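Long-range contact in aspartokinase (Synechocystis, PDB 3L76), which binds lysine and threonine at its ACT domains and probably phosphorylates the beta-carboxyl group of aspartate with ATP, the first step toward both amino acids: residues I299-Q304 and A315-K320. Numbering follows the deposited sequence.
Sequences IDLIIQ and AFTVVK. With LYS (lysine), chain E; THR (threonine), chain C.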
loop_
_atom_site.group_PDB
_atom_site.type_symbol
_atom_site.label_atom_id
_atom_site.label_comp_id
_atom_site.label_asym_id
_atom_site.label_seq_id
_atom_site.Cartn_x
_atom_site.Cartn_y
_atom_site.Cartn_z
ATOM N N ILE A 299 -18.073 51.754 2.158
ATOM C CA ILE A 299 -18.816 50.937 3.117
ATOM C C ILE A 299 -18.103 49.599 3.459
ATOM O O ILE A 299 -17.457 48.988 2.611
ATOM C CB ILE A 299 -20.234 50.640 2.587
ATOM C CG1 ILE A 299 -20.992 51.944 2.355
ATOM C CG2 ILE A 299 -20.984 49.695 3.531
ATOM C CD1 ILE A 299 -22.472 51.776 2.289
ATOM N N ASP A 300 -18.222 49.166 4.709
ATOM C CA ASP A 300 -17.744 47.855 5.133
ATOM C C ASP A 300 -18.856 46.800 5.164
ATOM O O ASP A 300 -19.132 46.176 4.153
ATOM C CB ASP A 300 -17.100 47.927 6.517
ATOM C CG ASP A 300 -16.559 46.578 6.968
ATOM O OD1 ASP A 300 -16.280 45.756 6.079
ATOM O OD2 ASP A 300 -16.430 46.340 8.190
ATOM N N LEU A 301 -19.471 46.594 6.330
ATOM C CA LEU A 301 -20.566 45.640 6.466
ATOM C C LEU A 301 -21.859 46.089 5.770
ATOM O O LEU A 301 -22.283 47.238 5.876
ATOM C CB LEU A 301 -20.862 45.358 7.947
ATOM C CG LEU A 301 -19.951 44.422 8.738
ATOM C CD1 LEU A 301 -20.158 44.626 10.229
ATOM C CD2 LEU A 301 -20.187 42.954 8.351
ATOM N N ILE A 302 -22.479 45.165 5.050
ATOM C CA ILE A 302 -23.862 45.330 4.633
ATOM C C ILE A 302 -24.653 44.093 5.067
ATOM O O ILE A 302 -24.368 42.964 4.644
ATOM C CB ILE A 302 -24.004 45.570 3.115
ATOM C CG1 ILE A 302 -23.133 46.750 2.682
ATOM C CG2 ILE A 302 -25.485 45.806 2.737
ATOM C CD1 ILE A 302 -23.236 47.062 1.208
ATOM N N ILE A 303 -25.633 44.312 5.933
ATOM C CA ILE A 303 -26.428 43.221 6.476
ATOM C C ILE A 303 -27.929 43.430 6.233
ATOM O O ILE A 303 -28.522 44.433 6.635
ATOM C CB ILE A 303 -26.149 43.038 7.987
ATOM C CG1 ILE A 303 -24.639 42.958 8.244
ATOM C CG2 ILE A 303 -26.886 41.818 8.546
ATOM C CD1 ILE A 303 -24.272 42.695 9.695
ATOM N N GLN A 304 -28.540 42.487 5.542
ATOM C CA GLN A 304 -29.979 42.497 5.392
ATOM C C GLN A 304 -30.540 41.100 5.588
ATOM O O GLN A 304 -30.365 40.223 4.738
ATOM C CB GLN A 304 -30.375 43.035 4.028
ATOM C CG GLN A 304 -31.890 43.076 3.817
ATOM C CD GLN A 304 -32.256 43.464 2.403
ATOM O OE1 GLN A 304 -31.902 44.557 1.915
ATOM N NE2 GLN A 304 -32.953 42.566 1.723
ATOM N N ALA A 315 -28.858 47.487 6.919
ATOM C CA ALA A 315 -27.843 47.985 7.833
ATOM C C ALA A 315 -26.498 47.955 7.163
ATOM O O ALA A 315 -26.226 47.084 6.353
ATOM C CB ALA A 315 -27.820 47.190 9.121
ATOM N N PHE A 316 -25.679 48.950 7.468
ATOM C CA PHE A 316 -24.309 48.977 6.982
ATOM C C PHE A 316 -23.403 49.638 8.008
ATOM O O PHE A 316 -23.877 50.291 8.934
ATOM C CB PHE A 316 -24.201 49.640 5.609
ATOM C CG PHE A 316 -24.646 51.071 5.578
ATOM C CD1 PHE A 316 -23.752 52.090 5.798
ATOM C CD2 PHE A 316 -25.961 51.395 5.300
ATOM C CE1 PHE A 316 -24.162 53.416 5.750
ATOM C CE2 PHE A 316 -26.374 52.717 5.261
ATOM C CZ PHE A 316 -25.472 53.722 5.486
ATOM N N THR A 317 -22.101 49.416 7.886
ATOM C CA THR A 317 -21.168 50.104 8.760
ATOM C C THR A 317 -20.199 50.932 7.968
ATOM O O THR A 317 -19.977 50.727 6.780
ATOM C CB THR A 317 -20.363 49.154 9.685
ATOM O OG1 THR A 317 -19.460 48.350 8.905
ATOM C CG2 THR A 317 -21.309 48.288 10.507
ATOM N N VAL A 318 -19.563 51.829 8.687
ATOM C CA VAL A 318 -18.776 52.862 8.099
ATOM C C VAL A 318 -17.732 53.193 9.177
ATOM O O VAL A 318 -17.910 52.854 10.353
ATOM C CB VAL A 318 -19.774 54.009 7.796
ATOM C CG1 VAL A 318 -19.499 55.298 8.551
ATOM C CG2 VAL A 318 -20.184 54.090 6.309
ATOM N N VAL A 319 -16.622 53.791 8.770
ATOM C CA VAL A 319 -15.618 54.261 9.716
ATOM C C VAL A 319 -16.234 55.338 10.624
ATOM O O VAL A 319 -17.025 56.156 10.156
ATOM C CB VAL A 319 -14.398 54.798 8.939
ATOM C CG1 VAL A 319 -13.682 55.898 9.717
ATOM C CG2 VAL A 319 -13.463 53.637 8.593
ATOM N N LYS A 320 -15.879 55.322 11.910
ATOM C CA LYS A 320 -16.447 56.233 12.907
ATOM C C LYS A 320 -16.586 57.704 12.465
ATOM O O LYS A 320 -17.614 58.353 12.712
ATOM C CB LYS A 320 -15.645 56.182 14.214
ATOM C CG LYS A 320 -15.993 55.040 15.149
ATOM C CD LYS A 320 -15.285 55.195 16.500
ATOM C CE LYS A 320 -15.379 53.912 17.333
ATOM N NZ LYS A 320 -16.689 53.169 17.224
HETATM N N LYS E . -16.543 48.863 0.223
HETATM C CA LYS E . -17.392 48.559 -0.921
HETATM C C LYS E . -18.427 49.676 -1.115
HETATM O O LYS E . -18.505 50.622 -0.315
HETATM C CB LYS E . -18.070 47.191 -0.762
HETATM C CG LYS E . -18.889 47.011 0.536
HETATM C CD LYS E . -19.528 45.608 0.599
HETATM C CE LYS E . -18.508 44.533 0.971
HETATM N NZ LYS E . -17.798 44.893 2.249
HETATM O OXT LYS E . -19.189 49.672 -2.085
HETATM N N THR C . -35.749 44.026 -1.667
HETATM C CA THR C . -35.088 45.334 -1.760
HETATM C C THR C . -34.293 45.483 -3.053
HETATM O O THR C . -34.210 44.534 -3.852
HETATM C CB THR C . -34.182 45.612 -0.544
HETATM O OG1 THR C . -33.134 44.629 -0.481
HETATM C CG2 THR C . -35.003 45.537 0.736
HETATM O OXT THR C . -33.754 46.563 -3.323
#
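T317 meets D300 and L301 with its hydroxyl and its backbone together. OG1 lies between its own backbone N and carbonyl carbon (chi1 68°), which brings it to L301 N at 3.1 Å as acceptor of a fairly straight bond (155° at the hydrogen). The same OG1 is hydrogen-bonded to Q270 OE1, and Q270 NE2 in turn reaches D300 OD2, which also forms a salt bridge with K357. The side chains of D300 and T317 lie side by side, pointing the same way, while in the backbone D300 N donates to T317 O at 3.1 Å. A threonine suits this place because its hydroxyl bonds L301 N while its methyl CG2 packs on L301 CD1 at 3.8 Å. A valine in place of T317 would probably leave L301 N without its acceptor and Q270 OE1 without its hydroxyl partner.

The contact joins the two arms of a beta hairpin in an ACT domain, the antiparallel strands 302-303 and 311-318. I303 and A315 exchange two backbone bonds as a hydrogen-bonded pair, I303 N reaching A315 O at 2.9 Å; the small A315 and branched I303 both touch M388 of strand 388-391. On the other face I302 and F316 form a non-hydrogen-bonded pair beside helix 284-294. There the side chain of I299 crosses that of F316 at about a right angle, I299 CD1 making an off-centre CH-pi contact 4.2 Å from the ring centroid; I299 CG2, anti to its own backbone N, comes to 3.6 Å from T317 O. I299 and D300 also serve the lysine pocket with their backbones: I299 N and O hold the bound lysine's carboxylate and amino group, and D300 O takes its NZ at 2.7 Å. At the far end the extended chain of Q304 brings OE1 within 2.7 Å of the bound threonine's OG1.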